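Local atomic coordinates of putative type VI secretion protein (Escherichia coli, PDB entry 6SK0), a protein that probably forms the trimeric puncturing spike at the tip of the type VI secretion system and carries a phospholipase effector. Residues L504-K509 / E513-S518; G559-A564 / K573-D578; R582-A587 / S617-T622; S609-L614 / G652-D657. All coordinates share one frame; numbering follows the deposited sequence.

Contact 1. Residues L504-K509 / E513-S518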
loop_
_atom_site.group_PDB
_atom_site.type_symbol
_atom_site.label_atom_id
_atom_site.label_comp_id
_atom_site.label_asym_id
_atom_site.label_seq_id
_atom_site.Cartn_x
_atom_site.Cartn_y
_atom_site.Cartn_z
ATOM N N LEU A 504 -4.759 -24.500 34.061
ATOM C CA LEU A 504 -3.647 -23.574 34.178
ATOM C C LEU A 504 -2.457 -24.428 34.591
ATOM O O LEU A 504 -2.365 -24.867 35.740
ATOM C CB LEU A 504 -3.935 -22.465 35.177
ATOM C CG LEU A 504 -2.715 -21.655 35.606
ATOM C CD1 LEU A 504 -2.036 -21.027 34.410
ATOM C CD2 LEU A 504 -3.105 -20.603 36.613
ATOM N N ARG A 505 -1.569 -24.693 33.648
ATOM C CA ARG A 505 -0.410 -25.538 33.881
ATOM C C ARG A 505 0.838 -24.678 33.947
ATOM O O ARG A 505 1.055 -23.822 33.086
ATOM C CB ARG A 505 -0.275 -26.592 32.783
ATOM C CG ARG A 505 0.834 -27.584 33.027
ATOM C CD ARG A 505 0.822 -28.687 31.990
ATOM N NE ARG A 505 1.442 -28.267 30.741
ATOM C CZ ARG A 505 1.051 -28.678 29.542
ATOM N NH1 ARG A 505 1.675 -28.250 28.456
ATOM N NH2 ARG A 505 0.037 -29.521 29.430
ATOM N N MET A 506 1.647 -24.904 34.974
ATOM C CA MET A 506 2.936 -24.249 35.127
ATOM C C MET A 506 4.012 -25.321 35.139
ATOM O O MET A 506 4.036 -26.169 36.034
ATOM C CB MET A 506 2.980 -23.410 36.402
ATOM C CG MET A 506 2.063 -22.213 36.364
ATOM S SD MET A 506 2.303 -21.079 37.735
ATOM C CE MET A 506 1.190 -19.756 37.286
ATOM N N GLU A 507 4.879 -25.293 34.140
ATOM C CA GLU A 507 5.974 -26.241 34.023
ATOM C C GLU A 507 7.223 -25.628 34.639
ATOM O O GLU A 507 7.676 -24.569 34.202
ATOM C CB GLU A 507 6.210 -26.610 32.562
ATOM C CG GLU A 507 7.504 -27.335 32.307
ATOM C CD GLU A 507 7.534 -28.705 32.947
ATOM O OE1 GLU A 507 6.943 -29.647 32.384
ATOM O OE2 GLU A 507 8.155 -28.844 34.015
ATOM N N ASP A 508 7.780 -26.299 35.638
ATOM C CA ASP A 508 8.898 -25.776 36.407
ATOM C C ASP A 508 10.258 -26.247 35.929
ATOM O O ASP A 508 11.267 -25.775 36.455
ATOM C CB ASP A 508 8.750 -26.157 37.875
ATOM C CG ASP A 508 7.752 -25.313 38.587
ATOM O OD1 ASP A 508 8.129 -24.765 39.640
ATOM O OD2 ASP A 508 6.614 -25.176 38.094
ATOM N N LYS A 509 10.318 -27.164 34.974
ATOM C CA LYS A 509 11.604 -27.711 34.568
ATOM C C LYS A 509 12.524 -26.589 34.114
ATOM O O LYS A 509 12.200 -25.847 33.183
ATOM C CB LYS A 509 11.418 -28.742 33.462
ATOM C CG LYS A 509 12.714 -29.363 33.005
ATOM C CD LYS A 509 12.603 -29.916 31.612
ATOM C CE LYS A 509 13.358 -31.218 31.503
ATOM N NZ LYS A 509 13.309 -31.744 30.122
ATOM N N GLU A 513 10.721 -23.744 31.244
ATOM C CA GLU A 513 9.519 -23.354 31.958
ATOM C C GLU A 513 8.444 -22.910 30.981
ATOM O O GLU A 513 8.731 -22.324 29.937
ATOM C CB GLU A 513 9.832 -22.230 32.941
ATOM C CG GLU A 513 11.044 -22.485 33.814
ATOM C CD GLU A 513 12.349 -22.058 33.161
ATOM O OE1 GLU A 513 12.360 -21.816 31.938
ATOM O OE2 GLU A 513 13.366 -21.970 33.867
ATOM N N HIS A 514 7.196 -23.204 31.316
ATOM C CA HIS A 514 6.104 -22.677 30.524
ATOM C C HIS A 514 4.858 -22.574 31.380
ATOM O O HIS A 514 4.730 -23.219 32.422
ATOM C CB HIS A 514 5.836 -23.516 29.265
ATOM C CG HIS A 514 5.275 -24.876 29.529
ATOM N ND1 HIS A 514 4.023 -25.079 30.066
ATOM C CD2 HIS A 514 5.782 -26.105 29.287
ATOM C CE1 HIS A 514 3.796 -26.374 30.166
ATOM N NE2 HIS A 514 4.844 -27.020 29.696
ATOM N N ILE A 515 3.949 -21.734 30.920
ATOM C CA ILE A 515 2.625 -21.592 31.491
ATOM C C ILE A 515 1.630 -21.850 30.379
ATOM O O ILE A 515 1.756 -21.289 29.286
ATOM C CB ILE A 515 2.414 -20.199 32.107
ATOM C CG1 ILE A 515 3.379 -19.991 33.271
ATOM C CG2 ILE A 515 0.975 -20.021 32.540
ATOM C CD1 ILE A 515 3.356 -18.619 33.830
ATOM N N LYS A 516 0.664 -22.713 30.641
ATOM C CA LYS A 516 -0.387 -23.012 29.686
ATOM C C LYS A 516 -1.728 -22.716 30.333
ATOM O O LYS A 516 -2.053 -23.270 31.386
ATOM C CB LYS A 516 -0.313 -24.464 29.220
ATOM C CG LYS A 516 -1.408 -24.840 28.265
ATOM C CD LYS A 516 -1.369 -26.312 27.946
ATOM C CE LYS A 516 -1.274 -26.538 26.460
ATOM N NZ LYS A 516 -1.599 -27.942 26.104
ATOM N N LEU A 517 -2.485 -21.829 29.715
ATOM C CA LEU A 517 -3.856 -21.533 30.092
ATOM C C LEU A 517 -4.727 -22.000 28.941
ATOM O O LEU A 517 -4.711 -21.400 27.864
ATOM C CB LEU A 517 -4.030 -20.045 30.361
ATOM C CG LEU A 517 -5.272 -19.602 31.116
ATOM C CD1 LEU A 517 -5.366 -20.307 32.455
ATOM C CD2 LEU A 517 -5.229 -18.102 31.291
ATOM N N SER A 518 -5.464 -23.081 29.148
ATOM C CA SER A 518 -6.098 -23.756 28.029
ATOM C C SER A 518 -7.523 -24.153 28.369
ATOM O O SER A 518 -7.787 -24.689 29.447
ATOM C CB SER A 518 -5.292 -24.991 27.615
ATOM O OG SER A 518 -5.996 -25.764 26.670
#

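Contact 2. Residues G559-A564 / K573-D578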
loop_
_atom_site.group_PDB
_atom_site.type_symbol
_atom_site.label_atom_id
_atom_site.label_comp_id
_atom_site.label_asym_id
_atom_site.label_seq_id
_atom_site.Cartn_x
_atom_site.Cartn_y
_atom_site.Cartn_z
ATOM N N GLY A 559 -5.255 2.171 22.193
ATOM C CA GLY A 559 -4.334 1.949 21.098
ATOM C C GLY A 559 -3.690 0.584 21.175
ATOM O O GLY A 559 -3.637 -0.060 22.219
ATOM N N ILE A 560 -3.183 0.137 20.036
ATOM C CA ILE A 560 -2.561 -1.166 19.896
ATOM C C ILE A 560 -1.133 -0.947 19.435
ATOM O O ILE A 560 -0.898 -0.314 18.400
ATOM C CB ILE A 560 -3.322 -2.059 18.904
ATOM C CG1 ILE A 560 -4.818 -2.090 19.233
ATOM C CG2 ILE A 560 -2.710 -3.443 18.857
ATOM C CD1 ILE A 560 -5.233 -3.185 20.138
ATOM N N PHE A 561 -0.190 -1.459 20.197
ATOM C CA PHE A 561 1.209 -1.496 19.803
ATOM C C PHE A 561 1.597 -2.954 19.602
ATOM O O PHE A 561 1.646 -3.728 20.560
ATOM C CB PHE A 561 2.094 -0.824 20.846
ATOM C CG PHE A 561 3.528 -0.722 20.440
ATOM C CD1 PHE A 561 3.872 -0.495 19.123
ATOM C CD2 PHE A 561 4.535 -0.854 21.373
ATOM C CE1 PHE A 561 5.188 -0.396 18.746
ATOM C CE2 PHE A 561 5.858 -0.757 21.001
ATOM C CZ PHE A 561 6.183 -0.526 19.687
ATOM N N ILE A 562 1.850 -3.331 18.359
ATOM C CA ILE A 562 2.335 -4.660 18.022
ATOM C C ILE A 562 3.745 -4.501 17.495
ATOM O O ILE A 562 3.972 -3.816 16.492
ATOM C CB ILE A 562 1.431 -5.365 17.005
ATOM C CG1 ILE A 562 0.025 -5.509 17.578
ATOM C CG2 ILE A 562 2.018 -6.711 16.621
ATOM C CD1 ILE A 562 -0.966 -6.056 16.617
ATOM N N SER A 563 4.688 -5.127 18.170
ATOM C CA SER A 563 6.085 -4.802 17.982
ATOM C C SER A 563 6.928 -6.058 18.063
ATOM O O SER A 563 6.771 -6.861 18.985
ATOM C CB SER A 563 6.534 -3.785 19.030
ATOM O OG SER A 563 7.931 -3.768 19.173
ATOM N N ALA A 564 7.817 -6.223 17.095
ATOM C CA ALA A 564 8.862 -7.230 17.166
ATOM C C ALA A 564 10.153 -6.672 17.747
ATOM O O ALA A 564 11.236 -7.153 17.415
ATOM C CB ALA A 564 9.107 -7.842 15.788
ATOM N N LYS A 573 9.235 0.662 29.659
ATOM C CA LYS A 573 7.807 0.899 29.594
ATOM C C LYS A 573 7.145 -0.082 28.639
ATOM O O LYS A 573 7.756 -0.576 27.692
ATOM C CB LYS A 573 7.521 2.330 29.160
ATOM C CG LYS A 573 7.977 3.373 30.153
ATOM C CD LYS A 573 7.730 2.922 31.575
ATOM C CE LYS A 573 8.013 4.036 32.554
ATOM N NZ LYS A 573 7.121 5.196 32.304
ATOM N N MET A 574 5.877 -0.368 28.914
ATOM C CA MET A 574 5.100 -1.235 28.043
ATOM C C MET A 574 4.998 -0.656 26.635
ATOM O O MET A 574 5.038 -1.395 25.649
ATOM C CB MET A 574 3.725 -1.456 28.668
ATOM C CG MET A 574 2.612 -1.817 27.728
ATOM S SD MET A 574 1.077 -2.100 28.632
ATOM C CE MET A 574 -0.126 -1.897 27.334
ATOM N N LEU A 575 4.907 0.666 26.522
ATOM C CA LEU A 575 4.792 1.331 25.232
ATOM C C LEU A 575 6.111 1.928 24.760
ATOM O O LEU A 575 6.115 2.907 24.013
ATOM C CB LEU A 575 3.713 2.407 25.290
ATOM C CG LEU A 575 2.296 1.876 25.451
ATOM C CD1 LEU A 575 1.318 3.018 25.403
ATOM C CD2 LEU A 575 1.989 0.844 24.380
ATOM N N ASP A 576 7.231 1.356 25.179
ATOM C CA ASP A 576 8.541 1.808 24.730
ATOM C C ASP A 576 8.682 1.511 23.241
ATOM O O ASP A 576 8.742 0.349 22.833
ATOM C CB ASP A 576 9.620 1.108 25.543
ATOM C CG ASP A 576 10.288 2.028 26.533
ATOM O OD1 ASP A 576 9.635 2.993 26.973
ATOM O OD2 ASP A 576 11.449 1.765 26.911
ATOM N N MET A 577 8.709 2.553 22.422
ATOM C CA MET A 577 8.626 2.378 20.978
ATOM C C MET A 577 9.643 3.255 20.266
ATOM O O MET A 577 9.347 3.869 19.238
ATOM C CB MET A 577 7.213 2.674 20.478
ATOM C CG MET A 577 6.666 4.006 20.950
ATOM S SD MET A 577 5.198 4.520 20.054
ATOM C CE MET A 577 3.966 3.448 20.777
ATOM N N ASP A 578 10.864 3.307 20.796
ATOM C CA ASP A 578 11.869 4.225 20.269
ATOM C C ASP A 578 12.198 3.934 18.811
ATOM O O ASP A 578 12.281 4.855 17.996
ATOM C CB ASP A 578 13.126 4.166 21.131
ATOM C CG ASP A 578 12.965 4.908 22.435
ATOM O OD1 ASP A 578 11.869 4.854 23.032
ATOM O OD2 ASP A 578 13.947 5.527 22.888
#

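Contact 3. Residues R582-A587 / S617-T622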
loop_
_atom_site.group_PDB
_atom_site.type_symbol
_atom_site.label_atom_id
_atom_site.label_comp_id
_atom_site.label_asym_id
_atom_site.label_seq_id
_atom_site.Cartn_x
_atom_site.Cartn_y
_atom_site.Cartn_z
ATOM N N ARG A 582 11.380 6.267 15.643
ATOM C CA ARG A 582 12.372 6.650 14.651
ATOM C C ARG A 582 11.866 6.373 13.244
ATOM O O ARG A 582 12.044 7.196 12.344
ATOM C CB ARG A 582 13.685 5.916 14.901
ATOM C CG ARG A 582 14.575 6.584 15.919
ATOM C CD ARG A 582 15.937 5.922 15.990
ATOM N NE ARG A 582 15.872 4.600 16.601
ATOM C CZ ARG A 582 15.811 4.383 17.910
ATOM N NH1 ARG A 582 15.805 5.403 18.755
ATOM N NH2 ARG A 582 15.752 3.145 18.373
ATOM N N GLN A 583 11.215 5.227 13.045
ATOM C CA GLN A 583 10.645 4.926 11.736
ATOM C C GLN A 583 9.566 5.929 11.353
ATOM O O GLN A 583 9.532 6.407 10.216
ATOM C CB GLN A 583 10.086 3.505 11.714
ATOM C CG GLN A 583 11.140 2.424 11.765
ATOM C CD GLN A 583 12.270 2.674 10.795
ATOM O OE1 GLN A 583 13.433 2.736 11.176
ATOM N NE2 GLN A 583 11.932 2.823 9.536
ATOM N N LEU A 584 8.676 6.257 12.289
ATOM C CA LEU A 584 7.621 7.224 11.999
ATOM C C LEU A 584 8.204 8.582 11.632
ATOM O O LEU A 584 7.765 9.214 10.665
ATOM C CB LEU A 584 6.678 7.356 13.192
ATOM C CG LEU A 584 5.827 6.142 13.555
ATOM C CD1 LEU A 584 5.232 6.323 14.930
ATOM C CD2 LEU A 584 4.743 5.894 12.519
ATOM N N GLU A 585 9.204 9.036 12.384
ATOM C CA GLU A 585 9.815 10.329 12.107
ATOM C C GLU A 585 10.552 10.319 10.780
ATOM O O GLU A 585 10.502 11.297 10.033
ATOM C CB GLU A 585 10.765 10.715 13.234
ATOM C CG GLU A 585 10.068 10.970 14.539
ATOM C CD GLU A 585 11.011 10.903 15.711
ATOM O OE1 GLU A 585 10.846 11.706 16.650
ATOM O OE2 GLU A 585 11.921 10.046 15.694
ATOM N N GLN A 586 11.240 9.224 10.470
ATOM C CA GLN A 586 11.947 9.128 9.206
ATOM C C GLN A 586 10.975 9.176 8.037
ATOM O O GLN A 586 11.190 9.906 7.065
ATOM C CB GLN A 586 12.776 7.849 9.180
ATOM C CG GLN A 586 13.680 7.731 7.987
ATOM C CD GLN A 586 14.597 6.532 8.066
ATOM O OE1 GLN A 586 14.321 5.569 8.773
ATOM N NE2 GLN A 586 15.694 6.585 7.329
ATOM N N ALA A 587 9.882 8.419 8.131
ATOM C CA ALA A 587 8.877 8.443 7.079
ATOM C C ALA A 587 8.279 9.831 6.924
ATOM O O ALA A 587 8.098 10.314 5.801
ATOM C CB ALA A 587 7.782 7.421 7.371
ATOM N N SER A 617 -0.387 11.101 16.829
ATOM C CA SER A 617 -1.294 10.119 17.410
ATOM C C SER A 617 -0.559 8.842 17.803
ATOM O O SER A 617 -0.779 8.300 18.887
ATOM C CB SER A 617 -2.414 9.794 16.425
ATOM O OG SER A 617 -3.249 10.907 16.210
ATOM N N LEU A 618 0.319 8.354 16.932
ATOM C CA LEU A 618 0.934 7.049 17.132
ATOM C C LEU A 618 2.130 7.112 18.062
ATOM O O LEU A 618 2.428 6.121 18.729
ATOM C CB LEU A 618 1.357 6.450 15.794
ATOM C CG LEU A 618 0.253 6.107 14.796
ATOM C CD1 LEU A 618 0.860 5.476 13.564
ATOM C CD2 LEU A 618 -0.794 5.195 15.414
ATOM N N THR A 619 2.831 8.241 18.114
ATOM C CA THR A 619 3.937 8.381 19.048
ATOM C C THR A 619 3.419 8.230 20.465
ATOM O O THR A 619 2.588 9.020 20.916
ATOM C CB THR A 619 4.622 9.731 18.862
ATOM O OG1 THR A 619 5.168 9.801 17.544
ATOM C CG2 THR A 619 5.738 9.899 19.867
ATOM N N ASP A 620 3.876 7.185 21.144
ATOM C CA ASP A 620 3.405 6.792 22.467
ATOM C C ASP A 620 1.920 6.471 22.489
ATOM O O ASP A 620 1.336 6.364 23.567
ATOM C CB ASP A 620 3.722 7.864 23.513
ATOM C CG ASP A 620 5.089 8.460 23.324
ATOM O OD1 ASP A 620 6.079 7.706 23.390
ATOM O OD2 ASP A 620 5.178 9.681 23.091
ATOM N N LEU A 621 1.301 6.311 21.320
ATOM C CA LEU A 621 -0.126 6.034 21.193
ATOM C C LEU A 621 -0.952 6.981 22.058
ATOM O O LEU A 621 -1.794 6.569 22.853
ATOM C CB LEU A 621 -0.429 4.568 21.513
ATOM C CG LEU A 621 0.048 3.567 20.459
ATOM C CD1 LEU A 621 -0.138 2.120 20.912
ATOM C CD2 LEU A 621 -0.654 3.804 19.125
ATOM N N THR A 622 -0.691 8.280 21.901
ATOM C CA THR A 622 -1.462 9.284 22.620
ATOM C C THR A 622 -2.900 9.352 22.135
ATOM O O THR A 622 -3.764 9.849 22.859
ATOM C CB THR A 622 -0.798 10.654 22.499
ATOM O OG1 THR A 622 -0.691 11.020 21.121
ATOM C CG2 THR A 622 0.583 10.618 23.115
#

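Contact 4. Residues S609-L614 / G652-D657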
loop_
_atom_site.group_PDB
_atom_site.type_symbol
_atom_site.label_atom_id
_atom_site.label_comp_id
_atom_site.label_asym_id
_atom_site.label_seq_id
_atom_site.Cartn_x
_atom_site.Cartn_y
_atom_site.Cartn_z
ATOM N N SER A 609 -0.431 17.052 6.314
ATOM C CA SER A 609 -1.119 17.362 7.563
ATOM C C SER A 609 -1.582 16.099 8.283
ATOM O O SER A 609 -1.323 15.923 9.477
ATOM C CB SER A 609 -2.301 18.281 7.278
ATOM O OG SER A 609 -3.150 18.374 8.397
ATOM N N CYS A 610 -2.278 15.215 7.574
ATOM C CA CYS A 610 -2.796 14.016 8.216
ATOM C C CYS A 610 -1.680 13.065 8.623
ATOM O O CYS A 610 -1.812 12.366 9.621
ATOM C CB CYS A 610 -3.801 13.321 7.302
ATOM S SG CYS A 610 -3.055 12.240 6.095
ATOM N N GLN A 611 -0.562 13.055 7.899
ATOM C CA GLN A 611 0.557 12.206 8.295
ATOM C C GLN A 611 1.277 12.760 9.520
ATOM O O GLN A 611 1.717 11.999 10.383
ATOM C CB GLN A 611 1.520 12.030 7.123
ATOM C CG GLN A 611 0.939 11.238 5.959
ATOM C CD GLN A 611 0.488 9.840 6.350
ATOM O OE1 GLN A 611 1.097 9.194 7.193
ATOM N NE2 GLN A 611 -0.581 9.371 5.733
ATOM N N GLN A 612 1.404 14.081 9.614
ATOM C CA GLN A 612 1.950 14.696 10.818
ATOM C C GLN A 612 1.049 14.432 12.017
ATOM O O GLN A 612 1.524 14.106 13.112
ATOM C CB GLN A 612 2.126 16.196 10.586
ATOM C CG GLN A 612 2.836 16.923 11.687
ATOM C CD GLN A 612 4.304 17.086 11.407
ATOM O OE1 GLN A 612 4.721 17.226 10.262
ATOM N NE2 GLN A 612 5.101 17.060 12.455
ATOM N N ARG A 613 -0.260 14.545 11.814
ATOM C CA ARG A 613 -1.208 14.201 12.862
ATOM C C ARG A 613 -1.109 12.728 13.235
ATOM O O ARG A 613 -1.234 12.370 14.406
ATOM C CB ARG A 613 -2.616 14.555 12.402
ATOM C CG ARG A 613 -3.688 14.429 13.445
ATOM C CD ARG A 613 -4.905 15.258 13.060
ATOM N NE ARG A 613 -5.362 14.991 11.697
ATOM C CZ ARG A 613 -5.126 15.785 10.655
ATOM N NH1 ARG A 613 -4.424 16.896 10.810
ATOM N NH2 ARG A 613 -5.581 15.460 9.457
ATOM N N LEU A 614 -0.877 11.860 12.251
ATOM C CA LEU A 614 -0.701 10.445 12.537
ATOM C C LEU A 614 0.547 10.207 13.370
ATOM O O LEU A 614 0.542 9.370 14.271
ATOM C CB LEU A 614 -0.634 9.647 11.238
ATOM C CG LEU A 614 -0.490 8.134 11.396
ATOM C CD1 LEU A 614 -1.700 7.565 12.117
ATOM C CD2 LEU A 614 -0.301 7.460 10.048
ATOM N N GLY A 652 -0.511 7.008 3.288
ATOM C CA GLY A 652 0.856 7.360 2.971
ATOM C C GLY A 652 1.724 6.115 2.916
ATOM O O GLY A 652 1.757 5.327 3.858
ATOM N N ILE A 653 2.409 5.952 1.798
ATOM C CA ILE A 653 3.385 4.892 1.621
ATOM C C ILE A 653 4.739 5.551 1.452
ATOM O O ILE A 653 4.938 6.343 0.525
ATOM C CB ILE A 653 3.044 3.992 0.429
ATOM C CG1 ILE A 653 1.674 3.357 0.636
ATOM C CG2 ILE A 653 4.111 2.939 0.237
ATOM C CD1 ILE A 653 1.147 2.673 -0.565
ATOM N N MET A 654 5.651 5.257 2.365
ATOM C CA MET A 654 6.995 5.802 2.346
ATOM C C MET A 654 7.992 4.663 2.271
ATOM O O MET A 654 7.843 3.646 2.949
ATOM C CB MET A 654 7.278 6.657 3.582
ATOM C CG MET A 654 6.476 7.927 3.665
ATOM S SD MET A 654 4.780 7.667 4.201
ATOM C CE MET A 654 4.474 9.193 5.087
ATOM N N SER A 655 9.007 4.833 1.446
ATOM C CA SER A 655 10.080 3.865 1.361
ATOM C C SER A 655 11.384 4.628 1.261
ATOM O O SER A 655 11.498 5.552 0.454
ATOM C CB SER A 655 9.897 2.932 0.157
ATOM O OG SER A 655 9.896 3.656 -1.058
ATOM N N GLY A 656 12.346 4.271 2.108
ATOM C CA GLY A 656 13.693 4.769 1.909
ATOM C C GLY A 656 14.255 4.321 0.579
ATOM O O GLY A 656 14.964 5.067 -0.094
ATOM N N ASP A 657 13.964 3.093 0.200
ATOM C CA ASP A 657 14.271 2.533 -1.106
ATOM C C ASP A 657 13.051 2.663 -2.022
ATOM O O ASP A 657 12.280 3.617 -1.929
ATOM C CB ASP A 657 14.778 1.103 -0.950
ATOM C CG ASP A 657 16.235 1.056 -0.576
ATOM O OD1 ASP A 657 16.737 -0.037 -0.236
ATOM O OD2 ASP A 657 16.887 2.117 -0.619
#

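Contact 1. Residues L504-K509 / E513-S518
Backbone bonds tie Arg-505 to Lys-516 and Glu-507 to His-514. The Arg-505/Lys-516 pair is closed in both directions. N of Arg-505 reaches O of Lys-516 at 2.7 Å, and N of Lys-516 returns to O of Arg-505. N of Glu-507 donates to O of His-514 at 2.7 Å with an N-H...O angle of 170°. The return bond, from N of His-514 to O of Glu-507, is longer at 3.2 Å and less straight.

Polar side chains share one face of the pair. CB of Glu-507 sits over the centre of the His-514 ring, 3.2 Å from its centroid, as a CH-pi contact. NE of Arg-505 meets the rim of that ring at CE1, 3.1 Å away, with the two planes 72° apart. CD of Lys-516 lies over a face of the Arg-505 guanidinium. The carboxylate of Glu-507 turns to Arg-493 and Thr-492.

Apolar side chains take the other face. CD1 of Leu-504 touches CG2 of Ile-515 at 3.7 Å, and Met-506 lies alongside Ile-515. Leu-504 and Leu-517 also pack on the third subunit, where they meet its Met-506 and Ile-515. This is an antiparallel beta hairpin with one face turned to the trimer interface.

Contact 2. Residues G559-A564 / K573-D578
Phe-561 holds CG anti to its backbone N (chi1 -175°), which carries the ring across to residues 575-577. Met-577 has CG between its own N and carbonyl carbon (chi1 51°). Its chain then bends at chi3 (75°), and this brings CE over the Phe-561 ring.

CE of Met-577 lies 4.2 Å from the centroid of the Phe-561 ring, almost straight above it. SD stands above the same face at a longer distance, in a Met-aromatic contact. CB of Met-577 packs on the end of the ring, 3.5 Å from CZ of Phe-561. On the opposite face the ring has CB of Ser-563, set toward the rim. Near the ring plane, CE2 of Phe-561 comes within 3.6 Å of O of Asp-576. Closer to the strand, CD2 of Leu-575 touches CB of Phe-561 at 3.9 Å.

Strand 559-563 pairs in parallel with 626-629 and with a strand of the third subunit. Arg-555 of the third subunit also packs on Phe-561 and bonds O of both Met-574 and Asp-576. Across the two segments the contact is apolar and aromatic. It therefore rests on the fit of thioether and leucine to the ring, while carbonyls near the ring's rim keep their hydrogen bonds to a neighbouring subunit.

Contact 3. Residues R582-A587 / S617-T622
Leu-584 and Leu-618 make the close part of this contact, their side chains crossing at about a right angle. Each branch of Leu-584 has a partner. CD1 of Leu-584 rests 4.0 Å from CB of Leu-618. CD2 of Leu-584 meets CD1 of Leu-618, also at 4.0 Å. The first torsion of Leu-584 (chi1 -66°) sets both of its methyls against Leu-618. Both leucines point their side chains across the gap between the backbones, whose nearest CA atoms, those of Leu-584 and Thr-619, are 8.0 Å apart. The pair is buried. Leu-584 also packs on Leu-627 of its own chain. Val-637 of the second subunit and Arg-643 of the third touch Leu-584 as well.

The other side is looser. OG1 of Thr-619 comes only to 4.4 Å from CD1 of Leu-584. This hydroxyl is hydrogen-bonded to O of Asn-615, within its own helix end. Thr-619 is partly exposed, and nearby Glu-585 and Asp-620 are exposed and make no contact across the two segments. Beyond Thr-619 the chain turns, and N of Leu-621 bonds O of Leu-618 at 2.8 Å.

Within these segments the leucine pair does most of the joining of the N-terminal part of helix 578-600 to the C-terminal end of helix 608-618. O of Leu-584 adds a weak hydrogen bond with ND2 of Asn-615. This is helix-helix packing in a helical hairpin inserted between the beta strands of the trimeric spike.

Contact 4. Residues S609-L614 / G652-D657
Gln-611 reaches from helix 608-618 to Gly-652 and Met-654 on strand 651-655. Its CB points toward the strand. CG is anti to the carbonyl carbon (chi1 -67°) and lies 4.2 Å from CE of Met-654. The chain then bends at chi2 (-59°), and the bend brings NE2 up to Gly-652.

The two ends of the amide meet different partners. OE1 of Gln-611 packs against CE of Met-654 at 4.0 Å, and it accepts a hydrogen bond from NE of Arg-643 of the third subunit. NE2 of Gln-611 stands 3.4 Å from N of Gly-652 and 3.7 Å from its CA. Both nitrogens are donors, so this is packing without a bond. NE2 gives its hydrogen bond to O of Leu-642 of the third subunit. These bonds to the neighbouring chain hold the orientation of the buried amide. Gly-652, with no side chain, lets NE2 come close to the backbone.

Met-654 runs past Gln-611 in the opposite sense, bent at chi2 and chi3. It also touches Ala-587 and Ala-591 of helix 578-600 and Arg-643 of the third subunit. Residues 652-655 pair in parallel beta ladders with strands of both other subunits. Ile-653 meets its own counterpart in the second subunit. This is helix-on-strand packing at the outside of an intertwined trimeric beta-helix, the fold expected of a VgrG spike.

Overall arrangement
All four contacts are largely buried, and each also meets both other subunits; contact 3 has a partly exposed rim at Thr-619. Contact 1 stands apart, its centre 26 Å from that of contact 2 and 43 Å from that of contact 4. It is also the one contact in which backbone hydrogen bonds link the segments. Contacts 2, 3 and 4 follow one another closely along the spike and rely on side-chain packing. Contacts 2 and 3 touch where SD of Met-577 lies 3.2 Å from N of Asp-620. Contacts 3 and 4 share helix 608-618. Their chemistry differs: a polar and an apolar face in contact 1, ring and thioether in contact 2, leucines in contact 3, a subunit-bonded amide in contact 4.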